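Local coordinates for beta sliding clamp (Caulobacter crescentus, PDB 5WCE), which forms a ring-shaped head-to-tail dimer that probably encircles DNA and tethers DNA polymerases and other proteins to it, conferring processivity, at residues 8-16 against 65-74. Numbering follows the deposited sequence.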
loop_
_atom_site.group_PDB
_atom_site.type_symbol
_atom_site.label_atom_id
_atom_site.label_comp_id
_atom_site.label_asym_id
_atom_site.label_seq_id
_atom_site.Cartn_x
_atom_site.Cartn_y
_atom_site.Cartn_z
ATOM N N MET A 8 -26.456 -3.805 30.678
ATOM C CA MET A 8 -25.173 -4.570 30.425
ATOM C C MET A 8 -24.043 -3.893 31.157
ATOM O O MET A 8 -23.905 -2.671 31.081
ATOM C CB MET A 8 -24.827 -4.712 28.927
ATOM C CG MET A 8 -23.733 -5.749 28.627
ATOM S SD MET A 8 -23.050 -5.667 26.953
ATOM C CE MET A 8 -22.017 -4.308 27.133
ATOM N N LYS A 9 -23.242 -4.692 31.864
ATOM C CA LYS A 9 -22.071 -4.212 32.590
ATOM C C LYS A 9 -21.028 -5.296 32.768
ATOM O O LYS A 9 -21.303 -6.350 33.389
ATOM C CB LYS A 9 -22.462 -3.669 33.980
ATOM C CG LYS A 9 -21.298 -3.241 34.869
ATOM C CD LYS A 9 -21.774 -2.292 35.970
ATOM C CE LYS A 9 -21.197 -2.572 37.354
ATOM N NZ LYS A 9 -19.773 -2.225 37.487
ATOM N N LEU A 10 -19.810 -5.010 32.311
ATOM C CA LEU A 10 -18.742 -6.010 32.325
ATOM C C LEU A 10 -17.380 -5.416 32.282
ATOM O O LEU A 10 -17.212 -4.257 31.880
ATOM C CB LEU A 10 -18.916 -6.987 31.142
ATOM C CG LEU A 10 -18.740 -6.375 29.738
ATOM C CD1 LEU A 10 -17.292 -6.442 29.276
ATOM C CD2 LEU A 10 -19.633 -7.006 28.694
ATOM N N THR A 11 -16.398 -6.231 32.634
ATOM C CA THR A 11 -15.015 -5.903 32.473
ATOM C C THR A 11 -14.370 -7.016 31.648
ATOM O O THR A 11 -14.695 -8.179 31.840
ATOM C CB THR A 11 -14.341 -5.715 33.836
ATOM O OG1 THR A 11 -14.996 -4.602 34.496
ATOM C CG2 THR A 11 -12.852 -5.369 33.689
ATOM N N ILE A 12 -13.466 -6.629 30.747
ATOM C CA ILE A 12 -12.779 -7.547 29.856
ATOM C C ILE A 12 -11.363 -7.065 29.598
ATOM O O ILE A 12 -11.109 -5.843 29.503
ATOM C CB ILE A 12 -13.582 -7.741 28.532
ATOM C CG1 ILE A 12 -12.904 -8.745 27.620
ATOM C CG2 ILE A 12 -13.799 -6.425 27.790
ATOM C CD1 ILE A 12 -13.753 -9.142 26.452
ATOM N N GLU A 13 -10.431 -8.015 29.489
ATOM C CA GLU A 13 -9.048 -7.660 29.185
ATOM C C GLU A 13 -8.942 -7.114 27.772
ATOM O O GLU A 13 -9.547 -7.638 26.846
ATOM C CB GLU A 13 -8.095 -8.848 29.397
ATOM C CG GLU A 13 -7.999 -9.179 30.890
ATOM C CD GLU A 13 -7.076 -10.361 31.207
ATOM O OE1 GLU A 13 -6.678 -11.152 30.304
ATOM O OE2 GLU A 13 -6.766 -10.495 32.411
ATOM N N ARG A 14 -8.142 -6.055 27.625
ATOM C CA ARG A 14 -7.922 -5.404 26.319
ATOM C C ARG A 14 -7.558 -6.462 25.258
ATOM O O ARG A 14 -8.150 -6.463 24.198
ATOM C CB ARG A 14 -6.850 -4.310 26.409
ATOM C CG ARG A 14 -6.428 -3.763 25.041
ATOM C CD ARG A 14 -5.242 -2.823 25.154
ATOM N NE ARG A 14 -4.802 -2.433 23.828
ATOM C CZ ARG A 14 -4.001 -3.135 23.040
ATOM N NH1 ARG A 14 -3.491 -4.298 23.417
ATOM N NH2 ARG A 14 -3.716 -2.671 21.841
ATOM N N ALA A 15 -6.608 -7.356 25.563
ATOM C CA ALA A 15 -6.146 -8.309 24.563
ATOM C C ALA A 15 -7.284 -9.216 24.108
ATOM O O ALA A 15 -7.439 -9.453 22.912
ATOM C CB ALA A 15 -4.962 -9.119 25.057
ATOM N N ALA A 16 -8.116 -9.671 25.050
ATOM C CA ALA A 16 -9.280 -10.500 24.697
ATOM C C ALA A 16 -10.322 -9.775 23.873
ATOM O O ALA A 16 -10.924 -10.323 22.921
ATOM C CB ALA A 16 -9.928 -11.057 25.956
ATOM N N PHE A 65 -13.681 -14.315 27.052
ATOM C CA PHE A 65 -13.971 -14.363 28.494
ATOM C C PHE A 65 -14.081 -12.944 29.022
ATOM O O PHE A 65 -13.324 -12.062 28.569
ATOM C CB PHE A 65 -12.868 -15.101 29.219
ATOM C CG PHE A 65 -12.788 -16.557 28.852
ATOM C CD1 PHE A 65 -13.877 -17.413 29.117
ATOM C CD2 PHE A 65 -11.657 -17.054 28.238
ATOM C CE1 PHE A 65 -13.798 -18.768 28.772
ATOM C CE2 PHE A 65 -11.587 -18.408 27.876
ATOM C CZ PHE A 65 -12.662 -19.241 28.145
ATOM N N ALA A 66 -15.033 -12.736 29.924
ATOM C CA ALA A 66 -15.236 -11.437 30.554
ATOM C C ALA A 66 -15.871 -11.634 31.920
ATOM O O ALA A 66 -16.546 -12.650 32.165
ATOM C CB ALA A 66 -16.141 -10.575 29.714
ATOM N N GLN A 67 -15.671 -10.653 32.787
ATOM C CA GLN A 67 -16.360 -10.612 34.055
ATOM C C GLN A 67 -17.670 -9.822 33.903
ATOM O O GLN A 67 -17.660 -8.563 33.743
ATOM C CB GLN A 67 -15.452 -9.973 35.091
ATOM C CG GLN A 67 -16.015 -10.073 36.488
ATOM C CD GLN A 67 -15.708 -8.830 37.271
ATOM O OE1 GLN A 67 -14.747 -8.806 38.056
ATOM N NE2 GLN A 67 -16.477 -7.760 37.015
ATOM N N ILE A 68 -18.796 -10.543 33.964
ATOM C CA ILE A 68 -20.099 -9.994 33.648
ATOM C C ILE A 68 -20.815 -9.669 34.960
ATOM O O ILE A 68 -21.144 -10.567 35.725
ATOM C CB ILE A 68 -20.966 -10.957 32.822
ATOM C CG1 ILE A 68 -20.240 -11.489 31.532
ATOM C CG2 ILE A 68 -22.279 -10.297 32.442
ATOM C CD1 ILE A 68 -19.667 -10.432 30.675
ATOM N N ASP A 69 -21.046 -8.389 35.224
ATOM C CA ASP A 69 -21.813 -7.992 36.382
ATOM C C ASP A 69 -23.268 -7.979 36.064
ATOM O O ASP A 69 -24.066 -8.409 36.881
ATOM C CB ASP A 69 -21.405 -6.622 36.852
ATOM C CG ASP A 69 -19.988 -6.553 37.226
ATOM O OD1 ASP A 69 -19.435 -7.500 37.818
ATOM O OD2 ASP A 69 -19.411 -5.502 36.930
ATOM N N VAL A 70 -23.620 -7.487 34.889
ATOM C CA VAL A 70 -24.997 -7.480 34.453
ATOM C C VAL A 70 -25.059 -7.963 33.012
ATOM O O VAL A 70 -24.411 -7.371 32.145
ATOM C CB VAL A 70 -25.613 -6.075 34.553
ATOM C CG1 VAL A 70 -27.057 -6.092 34.071
ATOM C CG2 VAL A 70 -25.544 -5.547 35.980
ATOM N N PRO A 71 -25.797 -9.044 32.751
ATOM C CA PRO A 71 -25.903 -9.522 31.384
ATOM C C PRO A 71 -26.794 -8.648 30.547
ATOM O O PRO A 71 -27.652 -7.912 31.075
ATOM C CB PRO A 71 -26.552 -10.913 31.541
ATOM C CG PRO A 71 -27.359 -10.807 32.814
ATOM C CD PRO A 71 -26.707 -9.767 33.685
ATOM N N GLY A 72 -26.603 -8.703 29.242
ATOM C CA GLY A 72 -27.459 -7.978 28.332
ATOM C C GLY A 72 -26.850 -7.914 26.956
ATOM O O GLY A 72 -25.761 -8.475 26.735
ATOM N N GLN A 73 -27.558 -7.229 26.063
ATOM C CA GLN A 73 -27.200 -7.136 24.631
ATOM C C GLN A 73 -27.348 -5.729 24.111
ATOM O O GLN A 73 -28.355 -5.061 24.374
ATOM C CB GLN A 73 -28.120 -7.972 23.748
ATOM C CG GLN A 73 -28.084 -9.463 23.930
ATOM C CD GLN A 73 -28.894 -10.143 22.844
ATOM O OE1 GLN A 73 -28.351 -10.900 22.025
ATOM N NE2 GLN A 73 -30.200 -9.841 22.807
ATOM N N ILE A 74 -26.383 -5.283 23.332
ATOM C CA ILE A 74 -26.488 -3.996 22.667
ATOM C C ILE A 74 -25.744 -4.059 21.350
ATOM O O ILE A 74 -24.998 -5.015 21.136
ATOM C CB ILE A 74 -25.833 -2.898 23.511
ATOM C CG1 ILE A 74 -24.340 -3.206 23.680
ATOM C CG2 ILE A 74 -26.552 -2.691 24.828
ATOM C CD1 ILE A 74 -23.594 -2.313 24.608
HETATM O O HOH W 1 -11.022 -10.938 29.816
#
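With CG anti to the backbone N (chi1 -166°) and the chain bent at its last torsion, M8 swings its methyl CE onto CD1 of I74, 3.6 Å away, and the two side chains cross at about a right angle. K9 also sets CG anti (chi1 175°), on the face it shares with V70, T11 and Q67, and runs its methylenes past the carboxylate of D69; NZ of K9 ends 3.3 Å from OD2 of D69, a weak hydrogen bond within a salt bridge. The backbones pair antiparallel from K9 to T11. K9 N donates to V70 O at 2.9 Å, on a lone pair in the carbonyl plane. K9 O is gripped twice, by V70 N on a lone pair and by D69 N at 2.8 Å, slightly tilted from the plane. Two residues thus face one, a classic beta bulge, and it falls where the chain turns a corner in the N-terminal domain: strand 67-70 edges the sheet containing 9-13, whereas 72-77 edges the sheet containing 39-45. M8 spans that corner, its side chain also touching L96 and A44 of the two sheets. Shortening it to an alanine here would strip off SD and CE, and CD1 of I74 would probably lose this contact, with a gap opening between the sheets. Beyond the bulge, T11 and Q67 exchange two backbone bonds, Q67 N lying nearly in line with the T11 carbonyl, 2.8 Å from T11 O, though its N-H is bent. On the face turned to A44, L10 lies beside I68, CB of L10 3.6 Å from CD1 of I68. CB of I12 meets CB of A66 at 4.0 Å. Where the strands diverge, a water bridges E13 N to F65 O.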